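Local coordinates for protein putative aspartyl-tRNA synthetase (Leishmania major, PDB 6OD8) that probably joins L-aspartate to its tRNA at the cost of ATP, as a dimeric class II aminoacyl-tRNA synthetase, at residues Arg232-Asp237 against Leu328-Ser333; Pro246-Ala251 against Phe260-Phe265; Glu332-Tyr337 against Gly524-Gly529. All coordinates share one frame; numbering follows the deposited sequence.

Overall arrangement
All three contacts belong to the class II catalytic domain. Contacts 1 and 3 sit side by side, their centres about 6 Å apart, because both use helix 325-342: contact 1 lays helix 215-237 against it, and contact 3 packs it on strand 523-529 of the large mixed sheet. E332 and S333 are common to the two. Contact 2 lies apart, about 32 Å from contact 1 and 29 Å from contact 3 between centres, in the small three-stranded sheet. In chain order it is nested inside the loop closed by contact 1, whereas contact 3 starts where contact 1 ends. Segments of contacts 1 and 2 also touch the second subunit, so these two border the dimer interface, while contact 3 is internal.

Contact 1. Residues Arg232-Asp237 against Leu328-Ser333; sequences RQFLID and LDVAES. With EDO (1,2-ethanediol), chain H.
F234 holds CG anti to its backbone N (chi1 177°), which sends its ring out from helix 215-237 to S333, and V330 likewise has CG1 anti to N, which places that methyl toward F234 CE2 and L235 CD2. The first helix is the long helix of class II motif 1, the dimerisation element, and here its C-terminal end packs on helix 325-342. The two segments run at 136° to each other, with their axes 11.2 Å apart, and the gap is bridged largely by the F234 ring, with a smaller share from L235. The far end of the ring does most of the work: F234 CZ comes 3.6 Å from S333 CB, and F234 CE1 lies 3.7 Å from S333 O. On the other side of the ring tip, F234 CE2 is 3.9 Å from V330 O and 4.2 Å from V330 CG1. L235 adds a looser apolar touch, its CD2 standing 4.4 Å from V330 CG1; the same CD2 lies in plane at the edge of the F234 ring. Y337 meets F234 edge-to-face, while F240 covers L235 and V330. The opposite flank of helix 215-237 serves the dimer, where R232 makes a salt bridge to E242 of the second subunit. An ethanediol, probably from the crystallisation liquor, sits beside D329 and S333: its O2 is hydrogen-bonded to D329 O (3.1 Å) and to S333 OG (3.0 Å).

Contact 2. Residues Pro246-Ala251 against Phe260-Phe265; sequences PKIINA and FKLEYF
A three-stranded antiparallel sheet brings I248 up to L262 and Y264, although strands 248-249 and 261-264 are its two outer members and strand 267-271 runs between them. The loop that joins the outer strands contains the disordered residues 253-258, which probably correspond to the flipping loop that closes over the amino acid pocket in related aspartyl-tRNA synthetases. The outer strands meet through side chains alone, and I248 and Y264 both rest on A269 of the middle strand. I248 carries the contact from its strand. Its CG1 branch lies beside the backbone N and runs on extended (chi2 179°), so that I248 CD1 ends 4.2 Å from L262 CD1 and 4.0 Å from Y264 CE1. The other branch also helps, with I248 CG2 4.1 Å from Y264 CE1; both methyls thus gather at CE1, I248 and Y264 meeting at a slant. One face of the tyrosine ring is overlaid near its rim by F265 CD2, 3.7 Å above the plane. The phenol OH of Y264 points on to the second subunit, where it bonds to T309 OG1 and D552 O, and the backbone N and O of I248 bond to E310 and R551 of that same subunit. The chemistry of these residues is thus split: I248, L262 and Y264 join their carbon atoms in an apolar cluster within the small sheet, while the Y264 hydroxyl and the backbone N and O of I248 are bonded to the dimer partner.

Contact 3. Residues Glu332-Tyr337 against Gly524-Gly529; sequences ESLFNY and GGFGIG. With EDO (1,2-ethanediol), chain H.
The F526 ring takes L334 at its edge, close to the ring plane: L334 CD2 lies 3.7 Å from F526 CE1 and 3.8 Å from F526 CZ. Farther round the same ring, F526 CE2 is 3.7 Å from CB of A331, one turn back on the helix. The second flat group, F335, is met obliquely by I528, whose CD1 stands 3.7 Å from F335 CZ; beyond this touch the ring meets F445, the two planes at about 45°. With chi1 of F526 at 54°, CG sits between the backbone N and the carbonyl carbon, and the CE1-CZ edge is turned toward L334, which puts CG anti to its own N and crosses the phenylalanine at a slant. L334 CD2 is also 4.1 Å from I528 CD1, so this leucine wedges against both strand residues. F335 and I528 approach from opposite directions and close the apolar layer between helix and sheet. The helix axis passes 12.0 Å from the strand segment, the two directions 30° apart. L334 also touches F231 and F234 of helix 215-237, its other methyl CD1 meeting F234, and Y473 packs on F526. F526 and I528 both point at the helix, with glycines at 525, 527 and 529 around them. A glycine-rich strand leading straight into a helix is characteristic of class II motif 3; here G529 takes the N-cap position, and helix 325-342 backs the strand.

Contact 1. Residues Arg232-Asp237 against Leu328-Ser333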
loop_
_atom_site.group_PDB
_atom_site.type_symbol
_atom_site.label_atom_id
_atom_site.label_comp_id
_atom_site.label_asym_id
_atom_site.label_seq_id
_atom_site.Cartn_x
_atom_site.Cartn_y
_atom_site.Cartn_z
ATOM N N ARG A 232 -6.507 1.101 4.930
ATOM C CA ARG A 232 -5.396 0.646 5.767
ATOM C C ARG A 232 -5.562 1.093 7.216
ATOM O O ARG A 232 -5.273 0.331 8.151
ATOM C CB ARG A 232 -4.070 1.163 5.217
ATOM C CG ARG A 232 -3.630 0.568 3.892
ATOM C CD ARG A 232 -2.195 1.010 3.606
ATOM N NE ARG A 232 -2.072 2.463 3.733
ATOM C CZ ARG A 232 -2.351 3.331 2.763
ATOM N NH1 ARG A 232 -2.739 2.894 1.569
ATOM N NH2 ARG A 232 -2.209 4.640 2.976
ATOM N N GLN A 233 -6.024 2.320 7.440
ATOM C CA GLN A 233 -6.077 2.783 8.828
ATOM C C GLN A 233 -7.093 2.003 9.643
ATOM O O GLN A 233 -6.842 1.690 10.810
ATOM C CB GLN A 233 -6.388 4.277 8.908
ATOM C CG GLN A 233 -6.121 4.817 10.306
ATOM C CD GLN A 233 -4.706 4.494 10.809
ATOM O OE1 GLN A 233 -3.708 4.839 10.164
ATOM N NE2 GLN A 233 -4.617 3.826 11.963
ATOM N N PHE A 234 -8.261 1.715 9.069
ATOM C CA PHE A 234 -9.224 0.877 9.781
ATOM C C PHE A 234 -8.590 -0.436 10.213
ATOM O O PHE A 234 -8.751 -0.876 11.357
ATOM C CB PHE A 234 -10.449 0.591 8.914
ATOM C CG PHE A 234 -11.442 -0.346 9.579
ATOM C CD1 PHE A 234 -12.390 0.155 10.472
ATOM C CD2 PHE A 234 -11.404 -1.717 9.347
ATOM C CE1 PHE A 234 -13.305 -0.702 11.118
ATOM C CE2 PHE A 234 -12.307 -2.580 9.988
ATOM C CZ PHE A 234 -13.260 -2.076 10.866
ATOM N N LEU A 235 -7.884 -1.092 9.293
ATOM C CA LEU A 235 -7.397 -2.442 9.561
ATOM C C LEU A 235 -6.190 -2.431 10.496
ATOM O O LEU A 235 -6.055 -3.301 11.365
ATOM C CB LEU A 235 -7.063 -3.117 8.220
ATOM C CG LEU A 235 -8.310 -3.280 7.325
ATOM C CD1 LEU A 235 -7.867 -3.563 5.871
ATOM C CD2 LEU A 235 -9.232 -4.380 7.844
ATOM N N ILE A 236 -5.294 -1.461 10.325
ATOM C CA ILE A 236 -4.219 -1.259 11.300
ATOM C C ILE A 236 -4.787 -1.062 12.700
ATOM O O ILE A 236 -4.270 -1.622 13.671
ATOM C CB ILE A 236 -3.335 -0.061 10.873
ATOM C CG1 ILE A 236 -2.511 -0.414 9.640
ATOM C CG2 ILE A 236 -2.430 0.413 12.030
ATOM C CD1 ILE A 236 -1.945 0.820 8.923
ATOM N N ASP A 237 -5.840 -0.236 12.829
ATOM C CA ASP A 237 -6.504 -0.018 14.114
ATOM C C ASP A 237 -7.003 -1.320 14.715
ATOM O O ASP A 237 -7.078 -1.446 15.941
ATOM C CB ASP A 237 -7.720 0.915 13.969
ATOM C CG ASP A 237 -7.360 2.386 13.867
ATOM O OD1 ASP A 237 -6.181 2.754 14.034
ATOM O OD2 ASP A 237 -8.297 3.179 13.599
ATOM N N LEU A 328 -17.733 -10.875 7.659
ATOM C CA LEU A 328 -18.700 -9.904 7.191
ATOM C C LEU A 328 -18.825 -8.735 8.164
ATOM O O LEU A 328 -18.975 -7.582 7.739
ATOM C CB LEU A 328 -20.048 -10.623 6.981
ATOM C CG LEU A 328 -21.232 -9.757 6.599
ATOM C CD1 LEU A 328 -20.922 -9.045 5.273
ATOM C CD2 LEU A 328 -22.479 -10.652 6.487
ATOM N N ASP A 329 -18.750 -9.008 9.470
ATOM C CA ASP A 329 -18.743 -7.934 10.461
ATOM C C ASP A 329 -17.601 -6.951 10.198
ATOM O O ASP A 329 -17.795 -5.727 10.238
ATOM C CB ASP A 329 -18.616 -8.514 11.878
ATOM C CG ASP A 329 -19.880 -9.203 12.377
ATOM O OD1 ASP A 329 -20.950 -9.102 11.740
ATOM O OD2 ASP A 329 -19.790 -9.880 13.432
ATOM N N VAL A 330 -16.393 -7.472 9.946
ATOM C CA VAL A 330 -15.241 -6.607 9.676
ATOM C C VAL A 330 -15.438 -5.843 8.375
ATOM O O VAL A 330 -15.207 -4.636 8.308
ATOM C CB VAL A 330 -13.940 -7.435 9.662
ATOM C CG1 VAL A 330 -12.791 -6.682 8.990
ATOM C CG2 VAL A 330 -13.561 -7.800 11.123
ATOM N N ALA A 331 -15.883 -6.537 7.326
ATOM C CA ALA A 331 -16.064 -5.909 6.015
ATOM C C ALA A 331 -17.073 -4.765 6.076
ATOM O O ALA A 331 -16.865 -3.713 5.461
ATOM C CB ALA A 331 -16.508 -6.970 5.003
ATOM N N GLU A 332 -18.184 -4.955 6.800
ATOM C CA GLU A 332 -19.178 -3.887 6.897
ATOM C C GLU A 332 -18.649 -2.706 7.698
ATOM O O GLU A 332 -18.914 -1.542 7.354
ATOM C CB GLU A 332 -20.465 -4.410 7.539
ATOM C CG GLU A 332 -21.284 -5.302 6.634
ATOM C CD GLU A 332 -22.477 -5.908 7.356
ATOM O OE1 GLU A 332 -22.510 -5.835 8.604
ATOM O OE2 GLU A 332 -23.383 -6.455 6.684
ATOM N N SER A 333 -17.977 -2.981 8.811
ATOM C CA SER A 333 -17.405 -1.895 9.597
ATOM C C SER A 333 -16.343 -1.161 8.790
ATOM O O SER A 333 -16.212 0.067 8.893
ATOM C CB SER A 333 -16.802 -2.438 10.898
ATOM O OG SER A 333 -17.797 -3.049 11.705
HETATM C C1 EDO H . -21.331 -3.585 10.802
HETATM O O1 EDO H . -21.062 -2.554 11.766
HETATM C C2 EDO H . -21.161 -4.972 11.406
HETATM O O2 EDO H . -20.003 -4.993 12.248
#

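Contact 2. Residues Pro246-Ala251 against Phe260-Phe265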
loop_
_atom_site.group_PDB
_atom_site.type_symbol
_atom_site.label_atom_id
_atom_site.label_comp_id
_atom_site.label_asym_id
_atom_site.label_seq_id
_atom_site.Cartn_x
_atom_site.Cartn_y
_atom_site.Cartn_z
ATOM N N PRO A 246 3.955 -12.349 -3.723
ATOM C CA PRO A 246 4.513 -12.158 -5.067
ATOM C C PRO A 246 3.441 -12.099 -6.135
ATOM O O PRO A 246 2.413 -12.783 -6.079
ATOM C CB PRO A 246 5.417 -13.387 -5.261
ATOM C CG PRO A 246 4.811 -14.441 -4.348
ATOM C CD PRO A 246 4.334 -13.651 -3.143
ATOM N N LYS A 247 3.710 -11.288 -7.140
ATOM C CA LYS A 247 2.847 -11.235 -8.303
ATOM C C LYS A 247 3.311 -12.175 -9.400
ATOM O O LYS A 247 2.492 -12.566 -10.244
ATOM C CB LYS A 247 2.757 -9.788 -8.826
ATOM C CG LYS A 247 2.521 -8.754 -7.713
ATOM C CD LYS A 247 1.320 -9.125 -6.824
ATOM C CE LYS A 247 1.265 -8.335 -5.495
ATOM N NZ LYS A 247 0.221 -8.966 -4.560
ATOM N N ILE A 248 4.571 -12.604 -9.367
ATOM C CA ILE A 248 5.056 -13.655 -10.267
ATOM C C ILE A 248 4.802 -15.014 -9.621
ATOM O O ILE A 248 5.182 -15.245 -8.472
ATOM C CB ILE A 248 6.547 -13.459 -10.589
ATOM C CG1 ILE A 248 6.720 -12.154 -11.378
ATOM C CG2 ILE A 248 7.079 -14.658 -11.382
ATOM C CD1 ILE A 248 8.159 -11.825 -11.739
ATOM N N ILE A 249 4.149 -15.913 -10.353
ATOM C CA ILE A 249 3.876 -17.262 -9.858
ATOM C C ILE A 249 4.317 -18.295 -10.886
ATOM O O ILE A 249 4.558 -17.986 -12.052
ATOM C CB ILE A 249 2.388 -17.437 -9.479
ATOM C CG1 ILE A 249 1.466 -17.192 -10.684
ATOM C CG2 ILE A 249 2.047 -16.494 -8.330
ATOM C CD1 ILE A 249 -0.054 -17.387 -10.344
ATOM N N ASN A 250 4.489 -19.537 -10.433
ATOM C CA ASN A 250 5.123 -20.495 -11.322
ATOM C C ASN A 250 4.132 -21.169 -12.260
ATOM O O ASN A 250 4.561 -21.838 -13.202
ATOM C CB ASN A 250 5.882 -21.568 -10.538
ATOM C CG ASN A 250 4.967 -22.542 -9.868
ATOM O OD1 ASN A 250 3.828 -22.208 -9.539
ATOM N ND2 ASN A 250 5.449 -23.756 -9.658
ATOM N N ALA A 251 2.830 -21.018 -12.016
ATOM C CA ALA A 251 1.834 -21.752 -12.784
ATOM C C ALA A 251 0.492 -21.054 -12.638
ATOM O O ALA A 251 0.194 -20.547 -11.546
ATOM C CB ALA A 251 1.737 -23.204 -12.308
ATOM N N PHE A 260 -1.541 -14.387 -17.792
ATOM C CA PHE A 260 -0.456 -13.624 -18.400
ATOM C C PHE A 260 0.832 -14.418 -18.241
ATOM O O PHE A 260 1.265 -14.661 -17.115
ATOM C CB PHE A 260 -0.301 -12.251 -17.739
ATOM C CG PHE A 260 -1.302 -11.224 -18.216
ATOM C CD1 PHE A 260 -1.407 -10.915 -19.564
ATOM C CD2 PHE A 260 -2.117 -10.564 -17.318
ATOM C CE1 PHE A 260 -2.331 -9.972 -20.009
ATOM C CE2 PHE A 260 -3.045 -9.617 -17.746
ATOM C CZ PHE A 260 -3.149 -9.314 -19.092
ATOM N N LYS A 261 1.430 -14.834 -19.347
ATOM C CA LYS A 261 2.637 -15.645 -19.338
ATOM C C LYS A 261 3.856 -14.775 -19.621
ATOM O O LYS A 261 3.875 -14.025 -20.602
ATOM C CB LYS A 261 2.540 -16.754 -20.383
ATOM C CG LYS A 261 3.720 -17.704 -20.371
ATOM C CD LYS A 261 3.404 -18.997 -21.097
ATOM C CE LYS A 261 3.618 -18.865 -22.568
ATOM N NZ LYS A 261 3.731 -20.221 -23.191
ATOM N N LEU A 262 4.890 -14.911 -18.805
ATOM C CA LEU A 262 6.080 -14.094 -18.991
ATOM C C LEU A 262 7.304 -14.986 -19.107
ATOM O O LEU A 262 7.327 -16.103 -18.581
ATOM C CB LEU A 262 6.246 -13.096 -17.852
ATOM C CG LEU A 262 6.355 -13.678 -16.456
ATOM C CD1 LEU A 262 7.554 -13.044 -15.716
ATOM C CD2 LEU A 262 5.053 -13.438 -15.696
ATOM N N GLU A 263 8.301 -14.505 -19.856
ATOM C CA GLU A 263 9.583 -15.192 -19.912
ATOM C C GLU A 263 10.333 -14.930 -18.615
ATOM O O GLU A 263 10.523 -13.775 -18.223
ATOM C CB GLU A 263 10.418 -14.715 -21.109
ATOM C CG GLU A 263 9.819 -15.022 -22.461
ATOM C CD GLU A 263 10.595 -14.398 -23.617
ATOM O OE1 GLU A 263 10.179 -14.602 -24.774
ATOM O OE2 GLU A 263 11.610 -13.703 -23.375
ATOM N N TYR A 264 10.770 -16.001 -17.948
ATOM C CA TYR A 264 11.385 -15.890 -16.624
ATOM C C TYR A 264 12.703 -16.639 -16.703
ATOM O O TYR A 264 12.771 -17.818 -16.362
ATOM C CB TYR A 264 10.485 -16.436 -15.520
ATOM C CG TYR A 264 10.949 -16.039 -14.119
ATOM C CD1 TYR A 264 10.660 -14.779 -13.595
ATOM C CD2 TYR A 264 11.714 -16.916 -13.337
ATOM C CE1 TYR A 264 11.108 -14.415 -12.323
ATOM C CE2 TYR A 264 12.145 -16.564 -12.064
ATOM C CZ TYR A 264 11.836 -15.313 -11.565
ATOM O OH TYR A 264 12.249 -14.976 -10.300
ATOM N N PHE A 265 13.745 -15.946 -17.162
ATOM C CA PHE A 265 15.073 -16.536 -17.361
ATOM C C PHE A 265 14.902 -17.724 -18.302
ATOM O O PHE A 265 14.389 -17.520 -19.416
ATOM C CB PHE A 265 15.718 -16.820 -16.000
ATOM C CG PHE A 265 15.881 -15.581 -15.156
ATOM C CD1 PHE A 265 16.905 -14.677 -15.422
ATOM C CD2 PHE A 265 14.998 -15.301 -14.129
ATOM C CE1 PHE A 265 17.039 -13.516 -14.678
ATOM C CE2 PHE A 265 15.121 -14.136 -13.375
ATOM C CZ PHE A 265 16.164 -13.244 -13.649
#

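Contact 3. Residues Glu332-Tyr337 against Gly524-Gly529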
loop_
_atom_site.group_PDB
_atom_site.type_symbol
_atom_site.label_atom_id
_atom_site.label_comp_id
_atom_site.label_asym_id
_atom_site.label_seq_id
_atom_site.Cartn_x
_atom_site.Cartn_y
_atom_site.Cartn_z
ATOM N N GLU A 332 -18.184 -4.955 6.800
ATOM C CA GLU A 332 -19.178 -3.887 6.897
ATOM C C GLU A 332 -18.649 -2.706 7.698
ATOM O O GLU A 332 -18.914 -1.542 7.354
ATOM C CB GLU A 332 -20.465 -4.410 7.539
ATOM C CG GLU A 332 -21.284 -5.302 6.634
ATOM C CD GLU A 332 -22.477 -5.908 7.356
ATOM O OE1 GLU A 332 -22.510 -5.835 8.604
ATOM O OE2 GLU A 332 -23.383 -6.455 6.684
ATOM N N SER A 333 -17.977 -2.981 8.811
ATOM C CA SER A 333 -17.405 -1.895 9.597
ATOM C C SER A 333 -16.343 -1.161 8.790
ATOM O O SER A 333 -16.212 0.067 8.893
ATOM C CB SER A 333 -16.802 -2.438 10.898
ATOM O OG SER A 333 -17.797 -3.049 11.705
ATOM N N LEU A 334 -15.588 -1.906 7.972
ATOM C CA LEU A 334 -14.560 -1.298 7.125
ATOM C C LEU A 334 -15.186 -0.355 6.105
ATOM O O LEU A 334 -14.726 0.779 5.913
ATOM C CB LEU A 334 -13.756 -2.403 6.419
ATOM C CG LEU A 334 -12.900 -2.002 5.229
ATOM C CD1 LEU A 334 -11.738 -1.145 5.708
ATOM C CD2 LEU A 334 -12.365 -3.231 4.483
ATOM N N PHE A 335 -16.239 -0.810 5.428
ATOM C CA PHE A 335 -16.871 0.066 4.446
ATOM C C PHE A 335 -17.526 1.259 5.132
ATOM O O PHE A 335 -17.468 2.372 4.611
ATOM C CB PHE A 335 -17.884 -0.718 3.589
ATOM C CG PHE A 335 -17.280 -1.358 2.348
ATOM C CD1 PHE A 335 -17.070 -0.609 1.196
ATOM C CD2 PHE A 335 -16.932 -2.694 2.341
ATOM C CE1 PHE A 335 -16.506 -1.186 0.061
ATOM C CE2 PHE A 335 -16.375 -3.281 1.206
ATOM C CZ PHE A 335 -16.176 -2.529 0.065
ATOM N N ASN A 336 -18.166 1.043 6.293
ATOM C CA ASN A 336 -18.753 2.160 7.024
ATOM C C ASN A 336 -17.698 3.213 7.325
ATOM O O ASN A 336 -17.910 4.402 7.092
ATOM C CB ASN A 336 -19.393 1.664 8.324
ATOM C CG ASN A 336 -20.157 2.747 9.056
ATOM O OD1 ASN A 336 -21.004 3.428 8.485
ATOM N ND2 ASN A 336 -19.868 2.902 10.331
ATOM N N TYR A 337 -16.547 2.775 7.841
ATOM C CA TYR A 337 -15.457 3.686 8.180
ATOM C C TYR A 337 -15.025 4.500 6.967
ATOM O O TYR A 337 -14.848 5.722 7.048
ATOM C CB TYR A 337 -14.291 2.851 8.722
ATOM C CG TYR A 337 -13.035 3.593 9.146
ATOM C CD1 TYR A 337 -12.818 3.913 10.483
ATOM C CD2 TYR A 337 -12.036 3.900 8.224
ATOM C CE1 TYR A 337 -11.640 4.561 10.894
ATOM C CE2 TYR A 337 -10.860 4.555 8.624
ATOM C CZ TYR A 337 -10.671 4.884 9.960
ATOM O OH TYR A 337 -9.504 5.527 10.369
ATOM N N GLY A 524 -11.218 -16.799 6.847
ATOM C CA GLY A 524 -12.010 -16.274 5.747
ATOM C C GLY A 524 -11.515 -14.896 5.371
ATOM O O GLY A 524 -10.619 -14.351 6.009
ATOM N N GLY A 525 -12.079 -14.328 4.314
ATOM C CA GLY A 525 -11.540 -13.052 3.865
ATOM C C GLY A 525 -12.365 -12.503 2.727
ATOM O O GLY A 525 -13.412 -13.050 2.386
ATOM N N PHE A 526 -11.869 -11.419 2.127
ATOM C CA PHE A 526 -12.578 -10.762 1.032
ATOM C C PHE A 526 -11.591 -9.890 0.264
ATOM O O PHE A 526 -10.506 -9.576 0.760
ATOM C CB PHE A 526 -13.749 -9.922 1.553
ATOM C CG PHE A 526 -13.363 -8.915 2.616
ATOM C CD1 PHE A 526 -12.998 -7.620 2.258
ATOM C CD2 PHE A 526 -13.414 -9.254 3.974
ATOM C CE1 PHE A 526 -12.660 -6.684 3.235
ATOM C CE2 PHE A 526 -13.103 -8.323 4.963
ATOM C CZ PHE A 526 -12.705 -7.045 4.596
ATOM N N GLY A 527 -11.975 -9.506 -0.950
ATOM C CA GLY A 527 -11.171 -8.586 -1.748
ATOM C C GLY A 527 -12.048 -7.497 -2.327
ATOM O O GLY A 527 -13.252 -7.680 -2.511
ATOM N N ILE A 528 -11.431 -6.342 -2.612
ATOM C CA ILE A 528 -12.144 -5.178 -3.145
ATOM C C ILE A 528 -11.302 -4.564 -4.255
ATOM O O ILE A 528 -10.118 -4.299 -4.042
ATOM C CB ILE A 528 -12.391 -4.090 -2.071
ATOM C CG1 ILE A 528 -12.989 -4.650 -0.787
ATOM C CG2 ILE A 528 -13.217 -2.925 -2.636
ATOM C CD1 ILE A 528 -12.742 -3.716 0.420
ATOM N N GLY A 529 -11.911 -4.301 -5.421
ATOM C CA GLY A 529 -11.219 -3.530 -6.451
ATOM C C GLY A 529 -11.180 -2.037 -6.162
ATOM O O GLY A 529 -12.228 -1.407 -5.960
HETATM C C1 EDO H . -21.331 -3.585 10.802
HETATM O O1 EDO H . -21.062 -2.554 11.766
HETATM C C2 EDO H . -21.161 -4.972 11.406
HETATM O O2 EDO H . -20.003 -4.993 12.248
#